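Local coordinates for CELL division control protein 6 (Pyrobaculum aerophilum, PDB 1FNN) that is a nucleotide-binding AAA+ protein of the Cdc6/Cdc18 family, probably involved in regulating the initiation of DNA replication, at residues D7-P12 with A206-A211; S216-Q221 with T306-F311; E281-L286 with A378-L383; K291-A296 with E316-V321; A296-L301 with I366-E371. All blocks are in the same frame, centred on the assembly; numbering follows the deposited sequence.

Contact 1: D7-P12 with A206-A211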
# COMPACT_ATOMS: atom_id res chain seq x y z
N ASP A 7 -13.10 -4.50 14.01
CA ASP A 7 -12.63 -3.40 13.23
C ASP A 7 -11.19 -2.96 13.48
O ASP A 7 -10.61 -2.36 12.57
CB ASP A 7 -13.50 -2.16 13.40
CG ASP A 7 -13.40 -1.44 14.74
OD1 ASP A 7 -12.54 -0.60 15.03
OD2 ASP A 7 -14.22 -1.67 15.61
N SER A 8 -10.55 -3.34 14.61
CA SER A 8 -9.17 -2.92 14.84
C SER A 8 -8.26 -3.55 13.81
O SER A 8 -7.18 -3.03 13.47
CB SER A 8 -8.70 -3.29 16.27
OG SER A 8 -8.52 -4.71 16.31
N VAL A 9 -8.63 -4.69 13.26
CA VAL A 9 -7.91 -5.40 12.21
C VAL A 9 -7.81 -4.58 10.91
O VAL A 9 -6.81 -4.69 10.17
CB VAL A 9 -8.67 -6.72 11.96
CG1 VAL A 9 -8.29 -7.39 10.65
CG2 VAL A 9 -8.49 -7.65 13.14
N PHE A 10 -8.59 -3.54 10.76
CA PHE A 10 -8.59 -2.63 9.63
C PHE A 10 -7.93 -1.30 9.91
O PHE A 10 -7.80 -0.46 9.02
CB PHE A 10 -10.07 -2.41 9.17
CG PHE A 10 -10.55 -3.76 8.72
CD1 PHE A 10 -11.33 -4.55 9.55
CD2 PHE A 10 -10.22 -4.23 7.45
CE1 PHE A 10 -11.76 -5.78 9.14
CE2 PHE A 10 -10.66 -5.48 7.04
CZ PHE A 10 -11.44 -6.26 7.88
N SER A 11 -7.43 -1.09 11.16
CA SER A 11 -6.82 0.23 11.33
C SER A 11 -5.37 0.19 10.89
O SER A 11 -4.69 -0.84 10.91
CB SER A 11 -6.89 0.75 12.78
OG SER A 11 -6.19 -0.22 13.53
N PRO A 12 -4.86 1.36 10.51
CA PRO A 12 -3.50 1.55 10.05
C PRO A 12 -2.44 1.00 10.99
O PRO A 12 -1.42 0.50 10.52
CB PRO A 12 -3.32 3.08 10.04
CG PRO A 12 -4.70 3.58 9.76
CD PRO A 12 -5.61 2.65 10.54
N ALA A 206 -9.63 -10.54 6.31
CA ALA A 206 -11.02 -10.99 6.38
C ALA A 206 -11.18 -12.06 7.46
O ALA A 206 -12.14 -12.08 8.23
CB ALA A 206 -11.53 -11.55 5.04
N LYS A 207 -10.30 -13.04 7.48
CA LYS A 207 -10.42 -14.12 8.47
C LYS A 207 -10.34 -13.59 9.90
O LYS A 207 -11.15 -13.99 10.73
CB LYS A 207 -9.30 -15.14 8.28
CG LYS A 207 -9.64 -16.17 7.19
CD LYS A 207 -8.36 -16.96 6.90
CE LYS A 207 -8.59 -17.87 5.70
NZ LYS A 207 -7.38 -18.67 5.40
N ALA A 208 -9.51 -12.59 10.14
CA ALA A 208 -9.34 -12.01 11.47
C ALA A 208 -10.40 -11.00 11.84
O ALA A 208 -10.69 -10.81 13.02
CB ALA A 208 -7.97 -11.31 11.54
N GLY A 209 -10.98 -10.28 10.87
CA GLY A 209 -11.81 -9.13 11.21
C GLY A 209 -13.27 -9.22 10.83
O GLY A 209 -14.05 -8.32 11.26
N LEU A 210 -13.66 -10.10 9.93
CA LEU A 210 -15.04 -10.13 9.45
C LEU A 210 -15.76 -11.39 9.88
O LEU A 210 -15.08 -12.40 10.07
CB LEU A 210 -15.10 -10.11 7.87
CG LEU A 210 -14.38 -8.87 7.30
CD1 LEU A 210 -14.41 -8.87 5.75
CD2 LEU A 210 -15.01 -7.61 7.85
N ALA A 211 -17.11 -11.39 9.84
CA ALA A 211 -17.74 -12.69 10.20
C ALA A 211 -17.52 -13.78 9.17
O ALA A 211 -17.51 -13.60 7.94
CB ALA A 211 -19.22 -12.52 10.47
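Val9 and Phe10 belong to a short 3-10 turn of the N-terminal segment that packs on the lid domain near the ADP pocket, meeting Ala208, Gly209 and Leu210 where helix 195-209 ends. The two backbones come close at one point, with the CA atoms of Val9 and Gly209 5.5 Å apart, because Gly209 has no side chain to hold them off.

Both methyl branches of Val9 meet the methyl group of Ala208, each 4.0 Å from its CB. With chi1 at 164°, CG1 stands anti to the backbone N and also reaches the Gly209 amide, at 4.0 Å from its N, while CG2 also lies against Ala208 O. The same CG1 lies over one face of the Phe10 ring, offset toward the rim and 4.1 Å above the plane, so Val9 and Phe10 form a continuous apolar patch.

Phe10 brings the outer end of its ring to the helix terminus. CE1 lies 3.9 Å from Gly209 CA, and CZ lies 3.8 Å from Leu210 CD2; both partners approach obliquely, and the Leu210 side chain runs across that of Phe10 at about a right angle. Elsewhere the ring stacks with Tyr248 of helix 240-256, a helix that Leu210 also touches.

No hydrogen bond joins the two segments. Just beside them, however, the Val9 carbonyl accepts from Arg205, an ADP-binding residue, and the Phe10 side chain is about 8 Å from the bound ADP. The contact thus packs the N-terminal segment on the end of a lid helix, with Arg205 as its link to the neighbouring nucleotide site of an AAA+ ATPase.

Contact 2: S216-Q221 with T306-F311; sequences SEDILQ and TPYITF
The phenol ring of Tyr308 turns an edge to the helix that starts at Glu217: Asp218 O lies near the ring plane, 3.6 Å from CE1, and a water also sits in plane at the ring's edge. Gln221 CB comes within 3.4 Å of the phenol OH of Tyr308. That hydroxyl has its hydrogen-bond partner further along the same helix, in Asp225.

The neighbouring Pro307 supplies the apolar half. Its CG packs between two residues of the first helical turn, 3.8 Å from Asp218 CB and 3.9 Å from Ile219 CD1. The turn itself is started by Ser216, an N-cap whose OG, placed by a chi1 of 58°, accepts from Ile219 N at 3.2 Å and with an angle of 151°.

The Asp218 side chain faces the interface twice, by its methylene on the proline and by its carboxylate through the water. The water donates to Asp218 OD2 and accepts from Tyr308 N, each at 3.0 Å. The chemistry implies a mixed junction between lid and winged-helix domains: the proline gives apolar packing, the tyrosine sets an aromatic edge against a carbonyl, and a bridging water lets a carboxylate serve a backbone N-H of the other domain.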
# COMPACT_ATOMS: atom_id res chain seq x y z
N SER A 216 -16.72 -13.52 0.13
CA SER A 216 -16.34 -14.73 -0.63
C SER A 216 -14.96 -14.51 -1.23
O SER A 216 -14.47 -13.39 -1.27
CB SER A 216 -17.33 -14.96 -1.79
OG SER A 216 -17.29 -13.76 -2.59
N GLU A 217 -14.36 -15.56 -1.72
CA GLU A 217 -13.05 -15.45 -2.37
C GLU A 217 -13.17 -14.50 -3.59
O GLU A 217 -12.30 -13.68 -3.84
CB GLU A 217 -12.69 -16.84 -2.85
CG GLU A 217 -11.45 -16.92 -3.73
CD GLU A 217 -11.05 -18.37 -3.97
OE1 GLU A 217 -11.52 -18.96 -4.96
OE2 GLU A 217 -10.27 -18.89 -3.16
N ASP A 218 -14.29 -14.60 -4.31
CA ASP A 218 -14.48 -13.75 -5.49
C ASP A 218 -14.48 -12.27 -5.10
O ASP A 218 -13.96 -11.47 -5.88
CB ASP A 218 -15.79 -14.01 -6.24
CG ASP A 218 -15.73 -15.29 -7.06
OD1 ASP A 218 -14.64 -15.87 -7.22
OD2 ASP A 218 -16.80 -15.71 -7.56
N ILE A 219 -15.07 -11.92 -3.95
CA ILE A 219 -15.11 -10.50 -3.57
C ILE A 219 -13.72 -9.97 -3.28
O ILE A 219 -13.37 -8.80 -3.54
CB ILE A 219 -16.07 -10.26 -2.41
CG1 ILE A 219 -17.52 -10.19 -2.93
CG2 ILE A 219 -15.75 -9.01 -1.59
CD1 ILE A 219 -17.92 -8.85 -3.53
N LEU A 220 -12.90 -10.79 -2.62
CA LEU A 220 -11.53 -10.37 -2.26
C LEU A 220 -10.73 -10.26 -3.57
O LEU A 220 -9.92 -9.35 -3.73
CB LEU A 220 -10.96 -11.50 -1.38
CG LEU A 220 -10.95 -11.33 0.14
CD1 LEU A 220 -11.99 -10.37 0.67
CD2 LEU A 220 -10.98 -12.68 0.86
N GLN A 221 -10.99 -11.22 -4.48
CA GLN A 221 -10.29 -11.17 -5.77
C GLN A 221 -10.61 -9.91 -6.58
O GLN A 221 -9.69 -9.30 -7.15
CB GLN A 221 -10.56 -12.40 -6.62
CG GLN A 221 -9.90 -13.71 -6.24
CD GLN A 221 -10.57 -14.90 -6.89
OE1 GLN A 221 -11.71 -14.83 -7.38
NE2 GLN A 221 -9.89 -16.04 -6.93
N THR A 306 -22.82 -10.65 -9.13
CA THR A 306 -21.66 -11.52 -8.88
C THR A 306 -20.47 -10.70 -9.31
O THR A 306 -20.69 -9.72 -10.05
CB THR A 306 -21.96 -12.80 -9.67
OG1 THR A 306 -21.74 -13.97 -8.89
CG2 THR A 306 -21.21 -12.92 -10.98
N PRO A 307 -19.35 -10.75 -8.60
CA PRO A 307 -18.18 -9.96 -8.98
C PRO A 307 -17.77 -10.20 -10.44
O PRO A 307 -17.38 -9.25 -11.14
CB PRO A 307 -17.10 -10.41 -8.00
CG PRO A 307 -17.88 -10.94 -6.81
CD PRO A 307 -19.05 -11.68 -7.47
N TYR A 308 -17.78 -11.45 -10.90
CA TYR A 308 -17.34 -11.73 -12.27
C TYR A 308 -18.40 -12.34 -13.18
O TYR A 308 -19.37 -12.97 -12.73
CB TYR A 308 -16.17 -12.73 -12.29
CG TYR A 308 -14.98 -12.21 -11.53
CD1 TYR A 308 -14.86 -12.48 -10.15
CD2 TYR A 308 -14.00 -11.46 -12.15
CE1 TYR A 308 -13.76 -12.00 -9.45
CE2 TYR A 308 -12.92 -10.99 -11.43
CZ TYR A 308 -12.80 -11.26 -10.07
OH TYR A 308 -11.70 -10.76 -9.41
N ILE A 309 -18.31 -12.00 -14.48
CA ILE A 309 -19.16 -12.72 -15.46
C ILE A 309 -18.19 -13.24 -16.51
O ILE A 309 -17.02 -12.86 -16.64
CB ILE A 309 -20.34 -11.94 -16.00
CG1 ILE A 309 -19.97 -10.54 -16.52
CG2 ILE A 309 -21.45 -11.74 -14.98
CD1 ILE A 309 -19.43 -10.50 -17.91
N THR A 310 -18.58 -14.27 -17.22
CA THR A 310 -17.71 -14.93 -18.18
C THR A 310 -17.68 -14.16 -19.50
O THR A 310 -18.61 -13.41 -19.76
CB THR A 310 -18.16 -16.38 -18.46
OG1 THR A 310 -19.48 -16.37 -19.02
CG2 THR A 310 -18.18 -17.18 -17.16
N PHE A 311 -16.71 -14.34 -20.36
CA PHE A 311 -16.67 -13.75 -21.69
C PHE A 311 -17.88 -14.21 -22.50
O PHE A 311 -18.54 -13.39 -23.15
CB PHE A 311 -15.35 -14.03 -22.41
CG PHE A 311 -15.28 -13.41 -23.80
CD1 PHE A 311 -14.60 -12.23 -24.00
CD2 PHE A 311 -15.89 -14.00 -24.88
CE1 PHE A 311 -14.53 -11.64 -25.25
CE2 PHE A 311 -15.83 -13.43 -26.14
CZ PHE A 311 -15.14 -12.25 -26.32
O HOH W 1 -18.28 -14.15 -9.63

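Contact 3: E281-L286 with A378-L383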
# COMPACT_ATOMS: atom_id res chain seq x y z
N GLU A 281 -14.18 10.97 -20.39
CA GLU A 281 -13.30 11.27 -21.49
C GLU A 281 -12.80 9.99 -22.16
O GLU A 281 -12.74 9.94 -23.39
CB GLU A 281 -12.09 12.07 -21.02
CG GLU A 281 -12.39 13.44 -20.42
CD GLU A 281 -11.12 14.13 -19.92
OE1 GLU A 281 -10.03 13.53 -20.07
OE2 GLU A 281 -11.23 15.26 -19.39
N VAL A 282 -12.42 9.00 -21.36
CA VAL A 282 -11.93 7.75 -21.93
C VAL A 282 -13.07 6.95 -22.54
O VAL A 282 -12.90 6.50 -23.68
CB VAL A 282 -11.09 6.90 -20.97
CG1 VAL A 282 -10.71 5.56 -21.60
CG2 VAL A 282 -9.82 7.67 -20.58
N LEU A 283 -14.29 7.13 -22.04
CA LEU A 283 -15.40 6.42 -22.65
C LEU A 283 -15.74 6.98 -24.04
O LEU A 283 -16.01 6.21 -24.97
CB LEU A 283 -16.65 6.45 -21.76
CG LEU A 283 -16.43 5.75 -20.38
CD1 LEU A 283 -17.73 5.74 -19.62
CD2 LEU A 283 -15.95 4.32 -20.59
N ILE A 284 -15.70 8.29 -24.17
CA ILE A 284 -16.16 8.97 -25.39
C ILE A 284 -15.43 8.47 -26.63
O ILE A 284 -16.05 8.18 -27.65
CB ILE A 284 -16.01 10.50 -25.23
CG1 ILE A 284 -17.14 11.05 -24.35
CG2 ILE A 284 -16.01 11.21 -26.58
CD1 ILE A 284 -17.00 12.51 -23.99
N GLY A 285 -14.12 8.31 -26.50
CA GLY A 285 -13.24 7.80 -27.52
C GLY A 285 -13.39 6.34 -27.89
O GLY A 285 -12.89 6.01 -28.96
N LEU A 286 -14.02 5.45 -27.13
CA LEU A 286 -14.13 4.06 -27.56
C LEU A 286 -14.92 4.06 -28.88
O LEU A 286 -15.98 4.71 -28.98
CB LEU A 286 -14.87 3.21 -26.51
CG LEU A 286 -14.23 3.32 -25.09
CD1 LEU A 286 -14.99 2.48 -24.08
CD2 LEU A 286 -12.75 3.01 -25.09
N ALA A 378 -25.67 4.57 -17.19
CA ALA A 378 -26.25 5.81 -17.67
C ALA A 378 -25.31 6.58 -18.57
O ALA A 378 -25.79 7.24 -19.53
CB ALA A 378 -26.72 6.71 -16.49
N VAL A 379 -24.04 6.71 -18.22
CA VAL A 379 -23.12 7.50 -19.03
C VAL A 379 -22.84 6.81 -20.39
O VAL A 379 -22.86 7.50 -21.42
CB VAL A 379 -21.77 7.76 -18.35
CG1 VAL A 379 -20.83 8.49 -19.29
CG2 VAL A 379 -21.97 8.58 -17.08
N ILE A 380 -22.72 5.49 -20.35
CA ILE A 380 -22.41 4.77 -21.59
C ILE A 380 -23.62 4.80 -22.52
O ILE A 380 -23.49 5.07 -23.73
CB ILE A 380 -22.00 3.31 -21.37
CG1 ILE A 380 -20.94 3.20 -20.27
CG2 ILE A 380 -21.34 2.79 -22.68
CD1 ILE A 380 -20.61 1.75 -19.94
N THR A 381 -24.79 4.58 -21.95
CA THR A 381 -26.05 4.67 -22.71
C THR A 381 -26.25 6.04 -23.35
O THR A 381 -26.62 6.16 -24.55
CB THR A 381 -27.21 4.33 -21.77
OG1 THR A 381 -27.13 2.93 -21.46
CG2 THR A 381 -28.60 4.54 -22.35
N LYS A 382 -25.98 7.10 -22.59
CA LYS A 382 -26.04 8.44 -23.15
C LYS A 382 -25.14 8.52 -24.40
O LYS A 382 -25.48 9.24 -25.35
CB LYS A 382 -25.58 9.49 -22.16
CG LYS A 382 -25.88 10.94 -22.43
CD LYS A 382 -24.72 11.88 -22.20
CE LYS A 382 -23.85 11.62 -20.99
NZ LYS A 382 -22.71 12.57 -20.86
N LEU A 383 -23.85 8.16 -24.26
CA LEU A 383 -22.90 8.24 -25.34
C LEU A 383 -23.30 7.40 -26.55
O LEU A 383 -23.09 7.86 -27.67
CB LEU A 383 -21.48 7.87 -24.90
CG LEU A 383 -20.96 8.74 -23.73
CD1 LEU A 383 -19.65 8.13 -23.19
CD2 LEU A 383 -20.72 10.18 -24.14
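Leu283 and Leu383 are the main knuckles of a purely apolar helix-to-helix contact in the C-terminal winged-helix region, where helix 280-285 lies beside the C-terminal helix 373-387. The two short segments run in roughly the same direction, at 38° to each other, with axes 10.3 Å apart. Such a separation leaves the meeting to branched side chains.

Leu383 reaches across with both methyl groups. CD1 presses on the base of Leu283, 3.7 Å from its CB, and CD2 lies 3.7 Å from Ile284 CG1; the Ile284 and Leu383 side chains cross at about a right angle. The tip of Leu283 meets helix 373-387 about one turn before Leu383. With CG anti to its carbonyl carbon (chi1 -62°) and an extended chi2, its CD1 lies 4.1 Å from Ile380 CG1 and 4.2 Å from Val379 CG1.

No hydrogen bond spans the two segments, but a salt bridge from Lys382 to Glu280 ties the same pair of helices beside the apolar patch. Leu283 and Ile380 also both touch Leu294 of helix 288-304. The result is a three-way helical packing, part of the winged-helix region, in which helix 280-285 and the C-terminal helix 373-387 meet against helix 288-304.

Contact 4: K291-A296 with E316-V321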
# COMPACT_ATOMS: atom_id res chain seq x y z
N LYS A 291 -18.13 0.35 -26.95
CA LYS A 291 -19.15 0.90 -26.09
C LYS A 291 -20.30 -0.07 -25.87
O LYS A 291 -20.75 -0.31 -24.75
CB LYS A 291 -19.81 2.22 -26.57
CG LYS A 291 -18.82 3.40 -26.58
CD LYS A 291 -19.63 4.65 -26.85
CE LYS A 291 -18.93 5.96 -26.67
NZ LYS A 291 -18.00 6.28 -27.78
N LEU A 292 -20.83 -0.68 -26.92
CA LEU A 292 -21.90 -1.63 -26.86
C LEU A 292 -21.45 -2.86 -26.07
O LEU A 292 -22.23 -3.39 -25.28
CB LEU A 292 -22.32 -2.08 -28.31
CG LEU A 292 -23.01 -0.94 -29.12
CD1 LEU A 292 -23.17 -1.36 -30.60
CD2 LEU A 292 -24.37 -0.60 -28.52
N PHE A 293 -20.23 -3.32 -26.32
CA PHE A 293 -19.72 -4.47 -25.56
C PHE A 293 -19.55 -4.07 -24.06
O PHE A 293 -19.93 -4.89 -23.24
CB PHE A 293 -18.36 -4.83 -26.11
CG PHE A 293 -17.87 -6.17 -25.57
CD1 PHE A 293 -18.63 -7.30 -25.67
CD2 PHE A 293 -16.63 -6.21 -24.96
CE1 PHE A 293 -18.19 -8.52 -25.17
CE2 PHE A 293 -16.17 -7.43 -24.45
CZ PHE A 293 -16.95 -8.57 -24.56
N LEU A 294 -19.08 -2.86 -23.77
CA LEU A 294 -18.96 -2.47 -22.36
C LEU A 294 -20.34 -2.37 -21.74
O LEU A 294 -20.62 -2.96 -20.67
CB LEU A 294 -18.20 -1.14 -22.25
CG LEU A 294 -18.12 -0.56 -20.82
CD1 LEU A 294 -17.34 -1.52 -19.91
CD2 LEU A 294 -17.42 0.79 -20.89
N LEU A 295 -21.32 -1.77 -22.49
CA LEU A 295 -22.69 -1.82 -22.03
C LEU A 295 -23.15 -3.23 -21.76
O LEU A 295 -23.86 -3.52 -20.75
CB LEU A 295 -23.70 -1.16 -23.01
CG LEU A 295 -25.16 -1.12 -22.59
CD1 LEU A 295 -25.31 -0.52 -21.17
CD2 LEU A 295 -25.95 -0.21 -23.55
N ALA A 296 -22.78 -4.20 -22.61
CA ALA A 296 -23.23 -5.56 -22.41
C ALA A 296 -22.65 -6.13 -21.07
O ALA A 296 -23.23 -7.05 -20.48
CB ALA A 296 -22.66 -6.43 -23.53
N GLU A 316 -23.15 -13.10 -25.18
CA GLU A 316 -24.60 -13.28 -25.33
C GLU A 316 -25.36 -12.03 -24.98
O GLU A 316 -26.37 -11.66 -25.60
CB GLU A 316 -25.11 -14.52 -24.58
CG GLU A 316 -24.69 -15.81 -25.29
CD GLU A 316 -25.07 -15.80 -26.78
OE1 GLU A 316 -26.20 -15.38 -27.12
OE2 GLU A 316 -24.21 -16.22 -27.59
N SER A 317 -24.92 -11.28 -23.97
CA SER A 317 -25.54 -10.03 -23.60
C SER A 317 -25.39 -9.02 -24.77
O SER A 317 -26.26 -8.16 -24.96
CB SER A 317 -24.83 -9.49 -22.33
OG SER A 317 -25.35 -8.21 -21.99
N TYR A 318 -24.21 -8.99 -25.34
CA TYR A 318 -23.82 -8.08 -26.40
C TYR A 318 -24.68 -8.29 -27.67
O TYR A 318 -25.16 -7.33 -28.26
CB TYR A 318 -22.32 -8.25 -26.71
CG TYR A 318 -21.87 -7.59 -28.02
CD1 TYR A 318 -21.61 -6.24 -28.14
CD2 TYR A 318 -21.71 -8.38 -29.16
CE1 TYR A 318 -21.20 -5.66 -29.33
CE2 TYR A 318 -21.30 -7.81 -30.36
CZ TYR A 318 -21.05 -6.48 -30.44
OH TYR A 318 -20.64 -5.93 -31.66
N LYS A 319 -25.00 -9.54 -27.99
CA LYS A 319 -25.96 -9.78 -29.09
C LYS A 319 -27.32 -9.16 -28.84
O LYS A 319 -27.93 -8.48 -29.69
CB LYS A 319 -26.06 -11.28 -29.30
CG LYS A 319 -24.75 -11.87 -29.79
CD LYS A 319 -24.88 -13.39 -29.88
CE LYS A 319 -23.61 -13.94 -30.50
NZ LYS A 319 -23.55 -15.43 -30.52
N ILE A 320 -27.82 -9.26 -27.60
CA ILE A 320 -29.07 -8.64 -27.23
C ILE A 320 -28.97 -7.14 -27.30
O ILE A 320 -29.90 -6.48 -27.80
CB ILE A 320 -29.51 -9.07 -25.80
CG1 ILE A 320 -29.86 -10.56 -25.86
CG2 ILE A 320 -30.68 -8.24 -25.27
CD1 ILE A 320 -29.99 -11.23 -24.50
N VAL A 321 -27.89 -6.56 -26.76
CA VAL A 321 -27.70 -5.13 -26.77
C VAL A 321 -27.74 -4.63 -28.25
O VAL A 321 -28.27 -3.52 -28.54
CB VAL A 321 -26.44 -4.72 -26.03
CG1 VAL A 321 -26.01 -3.29 -26.32
CG2 VAL A 321 -26.65 -4.83 -24.48
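Ala296 and Tyr318 mark the point where helices 288-304 and 311-324 cross steeply, at 119° between their short segments, with the axes 8.3 Å apart and the two CA atoms only 4.8 Å apart. The small methyl group of Ala296 permits this: its CB rests 3.5 Å from Tyr318 N.

Tyr318 has CG anti to its backbone N (chi1 166°), and its ring lies against the other helix. CE1 meets Leu292 CB at 3.9 Å, while Phe293 turns its edge to the tyrosine face in an offset edge-to-face pair with planes at 77° and centroids 5.8 Å apart. The phenol OH is hydrogen-bonded to His289 and to the backbone N of Arg330. Val321 CG1 is shared by Leu292 CD2, at 3.8 Å, and Leu295 CD2, at 4.1 Å.

One polar bond pins the crossing. Ser317 OG donates to Ala296 O at 2.8 Å, in the carbonyl plane and on a lone pair, while the same oxygen keeps its helical bond from Ser300 N.

Around this crossing, helix 332-344 covers Phe293 and Tyr318 through Leu335, consistent with the three-helix bundle of a winged-helix domain, and helix 373-387 covers Leu294 and Leu295 through Ile380 and Ile384.

Contact 5: A296-L301 with I366-E371; sequences AIVRSL and ISIGTE
Ile297 and Ile366 meet branch to branch, their CG2 methyl groups 3.7 Å apart and their side chains crossing at about a right angle, where helix 288-304 backs the central strand, 364-367, of the small sheet. Both residues aim their CB at the other segment, as does Ile368 two positions on, whereas the side chain of Ser367 between them starts out in the opposite sense. Ile366 and Ile368 therefore offer the helix one apolar surface.

Ile368 is the long finger of that surface. Its CG1 stands beside the backbone N (chi1 -71°), and an extended chi2 of 169° carries CD1 forward to where it touches both Ile297 and Val298. There it lies 3.6 Å from Val298 CG2 and 3.9 Å from Ile297 CG2, set obliquely to both side chains.

Leu301, one turn further along the helix, divides its two methyl groups. CD2 covers the carbonyl of Ile366 in the strand, 3.9 Å from its O, and CD1 covers Ile368 just after it, 3.7 Å from its N and 3.9 Å from its CG1. No hydrogen bond joins the two segments, and the interlocking of branched carbons does the work.

The surroundings extend this packing in several directions. Ile366 bonds through its backbone to Ile309 of strand 309-310, and Ser367 to Glu349 of strand 349-352, which places the strand in the middle of the three-stranded sheet. Leu376 of helix 373-387 touches both Val298 and Ile368, while Ile297 also meets Ala314 of helix 311-324.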
# COMPACT_ATOMS: atom_id res chain seq x y z
N ALA A 296 -22.78 -4.20 -22.61
CA ALA A 296 -23.23 -5.56 -22.41
C ALA A 296 -22.65 -6.13 -21.07
O ALA A 296 -23.23 -7.05 -20.48
CB ALA A 296 -22.66 -6.43 -23.53
N ILE A 297 -21.37 -5.92 -20.85
CA ILE A 297 -20.69 -6.42 -19.63
C ILE A 297 -21.41 -5.81 -18.43
O ILE A 297 -21.76 -6.48 -17.47
CB ILE A 297 -19.22 -6.01 -19.68
CG1 ILE A 297 -18.45 -6.78 -20.78
CG2 ILE A 297 -18.54 -6.25 -18.31
CD1 ILE A 297 -17.07 -6.18 -21.04
N VAL A 298 -21.66 -4.51 -18.42
CA VAL A 298 -22.45 -3.84 -17.44
C VAL A 298 -23.80 -4.51 -17.21
O VAL A 298 -24.20 -4.73 -16.04
CB VAL A 298 -22.66 -2.35 -17.74
CG1 VAL A 298 -23.70 -1.76 -16.77
CG2 VAL A 298 -21.37 -1.55 -17.66
N ARG A 299 -24.55 -4.84 -18.27
CA ARG A 299 -25.84 -5.52 -18.11
C ARG A 299 -25.77 -6.93 -17.57
O ARG A 299 -26.58 -7.33 -16.68
CB ARG A 299 -26.65 -5.56 -19.46
CG ARG A 299 -27.12 -4.14 -19.78
CD ARG A 299 -28.30 -4.08 -20.74
NE ARG A 299 -28.57 -2.67 -21.08
CZ ARG A 299 -29.33 -2.31 -22.11
NH1 ARG A 299 -29.89 -3.24 -22.87
NH2 ARG A 299 -29.52 -1.01 -22.34
N SER A 300 -24.79 -7.73 -17.94
CA SER A 300 -24.66 -9.07 -17.41
C SER A 300 -24.31 -8.98 -15.87
O SER A 300 -24.70 -9.91 -15.18
CB SER A 300 -23.55 -9.89 -18.03
OG SER A 300 -23.64 -9.87 -19.44
N LEU A 301 -23.47 -8.04 -15.51
CA LEU A 301 -23.00 -7.94 -14.12
C LEU A 301 -24.12 -7.45 -13.22
O LEU A 301 -24.31 -7.95 -12.10
CB LEU A 301 -21.81 -6.98 -14.04
CG LEU A 301 -20.44 -7.51 -14.44
CD1 LEU A 301 -19.45 -6.36 -14.55
CD2 LEU A 301 -19.93 -8.58 -13.43
N ILE A 366 -14.73 -11.55 -16.23
CA ILE A 366 -14.69 -10.09 -16.31
C ILE A 366 -15.37 -9.43 -15.13
O ILE A 366 -16.50 -9.76 -14.74
CB ILE A 366 -15.46 -9.64 -17.60
CG1 ILE A 366 -14.85 -10.30 -18.86
CG2 ILE A 366 -15.38 -8.12 -17.77
CD1 ILE A 366 -15.82 -10.13 -20.04
N SER A 367 -14.72 -8.37 -14.66
CA SER A 367 -15.34 -7.62 -13.57
C SER A 367 -15.22 -6.14 -13.85
O SER A 367 -14.30 -5.68 -14.55
CB SER A 367 -14.52 -7.92 -12.26
OG SER A 367 -14.88 -6.90 -11.32
N ILE A 368 -16.11 -5.35 -13.33
CA ILE A 368 -15.98 -3.91 -13.33
C ILE A 368 -15.96 -3.57 -11.80
O ILE A 368 -17.01 -3.34 -11.20
CB ILE A 368 -17.12 -3.17 -14.02
CG1 ILE A 368 -17.02 -3.42 -15.57
CG2 ILE A 368 -17.11 -1.68 -13.75
CD1 ILE A 368 -18.31 -2.91 -16.24
N GLY A 369 -14.77 -3.24 -11.30
CA GLY A 369 -14.70 -2.99 -9.84
C GLY A 369 -14.59 -1.53 -9.46
O GLY A 369 -14.72 -1.23 -8.25
N THR A 370 -14.32 -0.65 -10.43
CA THR A 370 -14.06 0.74 -10.08
C THR A 370 -15.20 1.74 -10.19
O THR A 370 -14.98 2.92 -9.83
CB THR A 370 -12.81 1.27 -10.81
OG1 THR A 370 -13.06 1.36 -12.25
CG2 THR A 370 -11.66 0.30 -10.55
N GLU A 371 -16.37 1.34 -10.68
CA GLU A 371 -17.47 2.28 -10.82
C GLU A 371 -18.83 1.65 -10.60
O GLU A 371 -19.06 0.55 -11.12
CB GLU A 371 -17.53 2.73 -12.31
CG GLU A 371 -16.65 3.89 -12.63
CD GLU A 371 -17.07 5.25 -12.16
OE1 GLU A 371 -18.20 5.50 -11.70
OE2 GLU A 371 -16.17 6.13 -12.28

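Contacts 3, 4 and 5 share one domain and largely one element: helix 288-304 carries a segment of contacts 4 and 5, which have Ala296 in common, and gives contact 3 its backing through Leu294. Contact 5 is wholly buried and aliphatic, contact 4 adds an aromatic pair and a serine bond at a close crossing, and contact 3, partly exposed through Ile284, is aliphatic at wider spacing. Contact 2, mostly buried, touches contact 5 through neighbouring strands 309-310 and 364-367 but joins two domains, and there water and an acidic group enter. Contact 1, also largely buried and apolar, stands apart beside the nucleotide, about 38 Å between centres from contacts 3 and 4.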